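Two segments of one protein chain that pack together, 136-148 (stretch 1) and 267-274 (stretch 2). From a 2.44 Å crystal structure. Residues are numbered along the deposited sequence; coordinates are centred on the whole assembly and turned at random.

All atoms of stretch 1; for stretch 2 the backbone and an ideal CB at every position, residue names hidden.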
# COMPACT_ATOMS: atom_id res chain seq x y z
N GLU C 136 -6.17 25.38 -24.74
CA GLU C 136 -7.38 25.21 -23.98
C GLU C 136 -7.08 24.95 -22.50
O GLU C 136 -7.82 25.43 -21.63
CB GLU C 136 -8.19 24.09 -24.61
CG GLU C 136 -9.36 23.60 -23.82
CD GLU C 136 -10.10 22.53 -24.59
OE1 GLU C 136 -9.75 22.32 -25.78
OE2 GLU C 136 -11.04 21.92 -24.00
N VAL C 137 -5.99 24.26 -22.18
CA VAL C 137 -5.65 24.05 -20.77
C VAL C 137 -5.29 25.37 -20.10
O VAL C 137 -5.82 25.70 -19.03
CB VAL C 137 -4.51 23.03 -20.63
CG1 VAL C 137 -4.11 22.89 -19.16
CG2 VAL C 137 -4.95 21.69 -21.17
N ILE C 138 -4.40 26.16 -20.72
CA ILE C 138 -3.93 27.38 -20.08
C ILE C 138 -4.96 28.50 -20.08
O ILE C 138 -4.78 29.50 -19.37
CB ILE C 138 -2.64 27.88 -20.74
CG1 ILE C 138 -2.90 28.35 -22.18
CG2 ILE C 138 -1.55 26.81 -20.67
CD1 ILE C 138 -1.65 28.97 -22.82
N SER C 139 -6.04 28.36 -20.84
CA SER C 139 -7.09 29.37 -20.85
C SER C 139 -8.10 29.20 -19.73
O SER C 139 -8.95 30.07 -19.56
CB SER C 139 -7.83 29.35 -22.19
OG SER C 139 -6.94 29.76 -23.21
N LYS C 140 -8.06 28.10 -19.00
CA LYS C 140 -9.01 27.87 -17.94
C LYS C 140 -8.87 28.95 -16.87
O LYS C 140 -7.78 29.50 -16.67
CB LYS C 140 -8.79 26.49 -17.32
CG LYS C 140 -9.27 25.35 -18.19
CD LYS C 140 -9.32 24.04 -17.41
CE LYS C 140 -10.59 23.27 -17.76
NZ LYS C 140 -10.90 23.44 -19.21
N PRO C 141 -9.96 29.26 -16.15
CA PRO C 141 -9.89 30.32 -15.15
C PRO C 141 -9.19 29.92 -13.88
O PRO C 141 -8.78 30.80 -13.11
CB PRO C 141 -11.36 30.62 -14.88
CG PRO C 141 -11.98 29.28 -15.02
CD PRO C 141 -11.27 28.59 -16.15
N TYR C 142 -9.07 28.63 -13.59
CA TYR C 142 -8.38 28.22 -12.38
C TYR C 142 -8.09 26.74 -12.46
O TYR C 142 -8.54 26.05 -13.38
CB TYR C 142 -9.21 28.55 -11.13
CG TYR C 142 -10.68 28.36 -11.34
CD1 TYR C 142 -11.22 27.10 -11.38
CD2 TYR C 142 -11.52 29.46 -11.50
CE1 TYR C 142 -12.56 26.90 -11.57
CE2 TYR C 142 -12.88 29.28 -11.69
CZ TYR C 142 -13.40 27.99 -11.73
OH TYR C 142 -14.75 27.79 -11.93
N GLY C 143 -7.35 26.26 -11.47
CA GLY C 143 -6.72 24.95 -11.51
C GLY C 143 -5.20 25.06 -11.49
O GLY C 143 -4.61 26.13 -11.67
N ILE C 144 -4.57 23.92 -11.25
CA ILE C 144 -3.11 23.82 -11.25
C ILE C 144 -2.69 23.07 -12.50
O ILE C 144 -3.20 21.97 -12.79
CB ILE C 144 -2.57 23.15 -9.97
CG1 ILE C 144 -1.05 23.05 -10.02
CG2 ILE C 144 -3.24 21.80 -9.69
CD1 ILE C 144 -0.43 23.17 -8.63
N PHE C 145 -1.82 23.69 -13.28
CA PHE C 145 -1.27 23.11 -14.49
C PHE C 145 0.21 22.85 -14.23
O PHE C 145 0.94 23.77 -13.85
CB PHE C 145 -1.48 24.06 -15.67
CG PHE C 145 -0.88 23.59 -16.93
CD1 PHE C 145 -0.93 22.25 -17.27
CD2 PHE C 145 -0.25 24.48 -17.78
CE1 PHE C 145 -0.35 21.80 -18.43
CE2 PHE C 145 0.32 24.04 -18.95
CZ PHE C 145 0.26 22.70 -19.28
N LEU C 146 0.62 21.59 -14.34
CA LEU C 146 1.97 21.17 -13.96
C LEU C 146 2.84 21.03 -15.19
O LEU C 146 2.45 20.36 -16.15
CB LEU C 146 1.95 19.85 -13.20
CG LEU C 146 1.30 19.83 -11.82
CD1 LEU C 146 1.43 18.44 -11.20
CD2 LEU C 146 1.92 20.91 -10.94
N ILE C 147 3.99 21.69 -15.17
CA ILE C 147 5.01 21.54 -16.21
C ILE C 147 6.11 20.65 -15.66
O ILE C 147 6.67 20.94 -14.60
CB ILE C 147 5.60 22.89 -16.66
CG1 ILE C 147 4.52 23.95 -16.90
CG2 ILE C 147 6.53 22.67 -17.87
CD1 ILE C 147 3.54 23.61 -17.96
N THR C 148 6.44 19.61 -16.39
CA THR C 148 7.25 18.56 -15.80
C THR C 148 8.27 18.06 -16.81
O THR C 148 8.06 18.11 -18.03
CB THR C 148 6.34 17.42 -15.25
OG1 THR C 148 7.08 16.58 -14.35
CG2 THR C 148 5.78 16.58 -16.36
N UNK C 267 -9.70 17.34 -7.88
CA UNK C 267 -10.51 18.54 -8.01
C UNK C 267 -9.76 19.72 -8.65
O UNK C 267 -10.41 20.62 -9.18
CB UNK C 267 -11.03 18.95 -6.63
N UNK C 268 -8.43 19.73 -8.62
CA UNK C 268 -7.64 20.93 -8.92
C UNK C 268 -6.78 20.80 -10.16
O UNK C 268 -6.60 21.79 -10.89
CB UNK C 268 -6.74 21.27 -7.73
N UNK C 269 -6.24 19.61 -10.42
CA UNK C 269 -5.31 19.43 -11.52
C UNK C 269 -6.06 19.56 -12.83
O UNK C 269 -7.04 18.85 -13.07
CB UNK C 269 -4.60 18.08 -11.43
N UNK C 270 -5.62 20.48 -13.69
CA UNK C 270 -6.25 20.61 -14.99
C UNK C 270 -5.44 19.95 -16.08
O UNK C 270 -6.01 19.60 -17.13
CB UNK C 270 -6.47 22.09 -15.33
N UNK C 271 -4.15 19.75 -15.88
CA UNK C 271 -3.34 19.08 -16.88
C UNK C 271 -1.90 18.99 -16.44
O UNK C 271 -1.46 19.69 -15.51
CB UNK C 271 -3.44 19.80 -18.22
N UNK C 272 -1.17 18.11 -17.12
CA UNK C 272 0.26 17.92 -16.90
C UNK C 272 0.97 17.95 -18.25
O UNK C 272 0.58 17.23 -19.18
CB UNK C 272 0.54 16.61 -16.16
N UNK C 273 1.99 18.78 -18.36
CA UNK C 273 2.83 18.83 -19.55
C UNK C 273 4.20 18.27 -19.19
O UNK C 273 4.85 18.79 -18.28
CB UNK C 273 2.94 20.26 -20.09
N UNK C 274 4.62 17.23 -19.91
CA UNK C 274 5.97 16.69 -19.81
C UNK C 274 6.74 17.01 -21.07
O UNK C 274 6.20 16.90 -22.17
CB UNK C 274 5.94 15.18 -19.57

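Stretch 2 leaves a helix and runs as a strand parallel to strand 143-148, the two axes 13° apart and 4.6 Å at closest approach, so most positions can be read from the face their CB takes.

At 267 the ideal CB has nothing of stretch 1 within 5.5 Å, so this contact sets no preference; Ala267 is deposited.

At 268 the CB points sideways, 4.1 Å from Ile144 CG2. Ile144 N donates to the carbonyl O of 268 at 3.0 Å. A small apolar residue suits, though others are not excluded. Ala268 packs there.

Position 269, the first to leave helical angles, sends its CB to the face carrying Ile144 and Leu146. Any branched or long apolar side chain could follow. Leu269 (t, p) brings its end nearer, with CD1 3.9 Å from Leu146 CG and 4.2 Å from Ile144 CG2.

Position 270 interrupts the alternation, with phi/psi of -102/-22. Its N donates to Ile144 O at 3.0 Å while its CB points toward stretch 1, 4.0 Å from Lys140 CD and 4.6 Å from Val137 CG1. Gly143, lacking a CB, leaves room beside it. Valine, leucine, isoleucine or methionine would suit. Ile270 is the residue most covered by the other stretch: CG2 lies 3.6 Å from Lys140 CD and 3.9 Å from Gly143 CA, and CG1 lies 4.0 Å from Phe145 CB. An ideal CB on Gly143 would come 2.4 Å from Ile270 CG2, a clash.

At 271, phi/psi of 179/164 and an ideal CB only 3.3 Å from Val137 CG1 favour glycine, with alanine a tight alternative. In Gly271 the carbonyl O lies 3.2 Å from Phe145 CD1, at the ring edge, and accepts from Leu146 N at 3.1 Å.

Position 272 returns to the Leu146 and Thr148 face. Beta-branched or other apolar residues fit. Val272 (t) sets CG1 3.8 Å from Thr148 CG2 and 4.2 Å from Leu146 CB.

The CB of 273 lies 3.7 Å from Phe145 CZ and 4.0 Å from Ile147 CD1, an apolar setting for leucine, isoleucine, valine or methionine. Leu273 (t, p) also brings its CD2 4.2 Å from Ile147 CD1. Its backbone N donates to Leu146 O at 2.8 Å and its O accepts from Thr148 N at 2.6 Å.

At 274 the ideal CB is 3.5 Å from Thr148 CG2; alanine, serine, threonine or valine are plausible. Ser274 packs its CB 3.6 Å from Thr148 CG2.

Stretch 2 (267-274) AALIGVLS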
# COMPACT_ATOMS: atom_id res chain seq x y z
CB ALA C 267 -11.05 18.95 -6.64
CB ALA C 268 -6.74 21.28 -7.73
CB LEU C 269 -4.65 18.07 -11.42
CG LEU C 269 -3.62 17.78 -12.51
CD1 LEU C 269 -2.44 18.68 -12.32
CD2 LEU C 269 -3.19 16.34 -12.45
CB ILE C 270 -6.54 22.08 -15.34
CG1 ILE C 270 -5.31 22.94 -15.11
CG2 ILE C 270 -7.65 22.63 -14.49
CD1 ILE C 270 -5.56 24.39 -15.38
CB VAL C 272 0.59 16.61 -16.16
CG1 VAL C 272 2.06 16.54 -15.83
CG2 VAL C 272 -0.23 16.52 -14.89
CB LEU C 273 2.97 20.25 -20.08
CG LEU C 273 3.90 20.24 -21.27
CD1 LEU C 273 3.14 19.64 -22.44
CD2 LEU C 273 4.36 21.64 -21.59
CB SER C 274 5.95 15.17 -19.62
OG SER C 274 7.23 14.74 -19.20
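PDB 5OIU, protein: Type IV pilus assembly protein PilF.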